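Local coordinates for outer membrane porin protein 32 (Delftia acidovorans, PDB 2FGQ) that forms anion-selective channels across the outer membrane as a homotrimeric beta-barrel porin, at the interface of chains A and B. Numbering follows the deposited sequence. Chains: chain A/B, Outer membrane porin protein 32.

The interface of chains A and B. Residues chain A 47, 51, 53, 79, 81, 90; chain B 282, 286, 328, 330.
B:Ile328 meets A:Val79 and A:Leu81 with different ends of its side chain. Its branch methyl CG2 lies 3.7 Å from A:Val79 CG1, and the two side chains run past each other in opposite directions. The other arm of B:Ile328 has CG1 opposite the backbone N (chi1 179°), which carries CD1 to A:Leu81. There B:Ile328 CD1 sits 3.9 Å from A:Leu81 CG and touches the CD2 methyl as well. A:Leu90 adds its CD2 methyl to the CG2 side of B:Ile328, at the rim of the patch.

The second methyl of A:Val79, CG2, packs against B:His330 CB at 3.9 Å. The imidazole edge of B:His330 reaches on to face A:Ala53 CB. Within chain B, the hydroxyl OG1 of B:Thr286 lies in the plane of this ring, at its edge. It comes so close to the modelled CD2 that the flip state of the ring is doubtful. B:Thr286 OG1 is 3.7 Å from A:Ala53 CB, so the small alanine faces both the threonine and the ring.

A:Leu47 divides its two methyls between two partners. A:Leu47 CD1 meets B:Leu282 CD1 at 4.0 Å, the two side chains crossing at a slant. A:Leu47 CD2 lies 4.1 Å from B:Thr286 CB, and these side chains cross at about a right angle. An alanine in place of A:Leu47 would lose both methyls and would probably leave B:Leu282 and B:Thr286 without this packing, opening a small gap at this point of the interface. Beside the leucines, a water bridges the backbone carbonyls. The water oxygen is 2.9 Å from A:Leu47 O. On the other side the water oxygen is 2.6 Å from B:Leu282 O.

Strands 38-48, 51-60, 76-83 and 86-90 of chain A supply one wall. Strands 286-297 and 320-331 of chain B, with the loop residue B:Leu282, supply the other. This largely apolar patch joins neighbouring beta-barrels and probably helps hold the porin homotrimer together.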
loop_
_atom_site.group_PDB
_atom_site.type_symbol
_atom_site.label_atom_id
_atom_site.label_comp_id
_atom_site.label_asym_id
_atom_site.label_seq_id
_atom_site.Cartn_x
_atom_site.Cartn_y
_atom_site.Cartn_z
ATOM N N LEU A 47 -14.543 -8.362 -26.011
ATOM C CA LEU A 47 -13.589 -8.425 -27.103
ATOM C C LEU A 47 -14.245 -8.828 -28.404
ATOM O O LEU A 47 -13.576 -8.878 -29.430
ATOM C CB LEU A 47 -12.461 -9.409 -26.807
ATOM C CG LEU A 47 -11.670 -9.125 -25.515
ATOM C CD1 LEU A 47 -10.646 -10.218 -25.269
ATOM C CD2 LEU A 47 -10.985 -7.804 -25.590
ATOM N N LEU A 51 -16.040 -13.384 -26.392
ATOM C CA LEU A 51 -14.828 -13.417 -25.549
ATOM C C LEU A 51 -14.755 -12.145 -24.722
ATOM O O LEU A 51 -15.058 -11.082 -25.230
ATOM C CB LEU A 51 -13.606 -13.510 -26.433
ATOM C CG LEU A 51 -12.241 -13.755 -25.778
ATOM C CD1 LEU A 51 -12.223 -15.121 -25.046
ATOM C CD2 LEU A 51 -11.124 -13.647 -26.798
ATOM N N ALA A 53 -12.243 -10.047 -21.654
ATOM C CA ALA A 53 -11.069 -9.939 -20.819
ATOM C C ALA A 53 -11.476 -9.309 -19.510
ATOM O O ALA A 53 -12.349 -8.458 -19.467
ATOM C CB ALA A 53 -10.018 -9.088 -21.485
ATOM N N VAL A 79 -5.796 -11.438 -13.956
ATOM C CA VAL A 79 -6.239 -11.071 -15.295
ATOM C C VAL A 79 -6.799 -12.348 -15.907
ATOM O O VAL A 79 -6.335 -13.452 -15.612
ATOM C CB VAL A 79 -5.082 -10.427 -16.118
ATOM C CG1 VAL A 79 -3.830 -11.337 -16.243
ATOM C CG2 VAL A 79 -5.555 -9.973 -17.500
ATOM N N LEU A 81 -9.401 -14.358 -19.182
ATOM C CA LEU A 81 -10.221 -14.434 -20.380
ATOM C C LEU A 81 -11.372 -15.372 -20.094
ATOM O O LEU A 81 -11.192 -16.371 -19.436
ATOM C CB LEU A 81 -9.419 -14.969 -21.578
ATOM C CG LEU A 81 -8.383 -14.066 -22.213
ATOM C CD1 LEU A 81 -7.670 -14.864 -23.322
ATOM C CD2 LEU A 81 -8.987 -12.783 -22.766
ATOM N N LEU A 90 -5.137 -15.773 -14.409
ATOM C CA LEU A 90 -3.737 -15.766 -14.008
ATOM C C LEU A 90 -3.518 -14.779 -12.886
ATOM O O LEU A 90 -3.870 -13.611 -13.047
ATOM C CB LEU A 90 -2.831 -15.289 -15.146
ATOM C CG LEU A 90 -2.390 -16.168 -16.330
ATOM C CD1 LEU A 90 -3.218 -17.280 -16.676
ATOM C CD2 LEU A 90 -1.874 -15.369 -17.547
ATOM N N LEU B 282 -5.949 -8.333 -29.299
ATOM C CA LEU B 282 -7.341 -8.802 -29.312
ATOM C C LEU B 282 -8.290 -7.627 -29.334
ATOM O O LEU B 282 -9.434 -7.750 -29.795
ATOM C CB LEU B 282 -7.626 -9.664 -28.098
ATOM C CG LEU B 282 -6.780 -10.921 -27.916
ATOM C CD1 LEU B 282 -7.154 -11.571 -26.599
ATOM C CD2 LEU B 282 -7.001 -11.881 -29.076
ATOM N N THR B 286 -6.319 -4.960 -25.014
ATOM C CA THR B 286 -5.927 -6.312 -24.598
ATOM C C THR B 286 -5.071 -6.998 -25.685
ATOM O O THR B 286 -5.482 -7.069 -26.840
ATOM C CB THR B 286 -7.166 -7.166 -24.377
ATOM O OG1 THR B 286 -7.941 -6.572 -23.319
ATOM C CG2 THR B 286 -6.778 -8.528 -23.894
ATOM N N ILE B 328 -0.443 -12.104 -21.267
ATOM C CA ILE B 328 -1.546 -11.249 -21.645
ATOM C C ILE B 328 -1.297 -9.909 -20.983
ATOM O O ILE B 328 -0.874 -9.831 -19.818
ATOM C CB ILE B 328 -2.914 -11.866 -21.214
ATOM C CG1 ILE B 328 -4.092 -10.950 -21.597
ATOM C CG2 ILE B 328 -3.001 -12.181 -19.745
ATOM C CD1 ILE B 328 -5.455 -11.612 -21.521
ATOM N N HIS B 330 -3.503 -6.419 -20.258
ATOM C CA HIS B 330 -4.825 -5.823 -20.267
ATOM C C HIS B 330 -4.730 -4.433 -19.640
ATOM O O HIS B 330 -4.442 -4.291 -18.443
ATOM C CB HIS B 330 -5.839 -6.644 -19.510
ATOM C CG HIS B 330 -7.197 -6.058 -19.581
ATOM N ND1 HIS B 330 -7.853 -5.502 -18.500
ATOM C CD2 HIS B 330 -8.006 -5.881 -20.645
ATOM C CE1 HIS B 330 -9.026 -5.027 -18.915
ATOM N NE2 HIS B 330 -9.151 -5.273 -20.201
HETATM O O HOH W 1 -11.825 -6.680 -30.120
#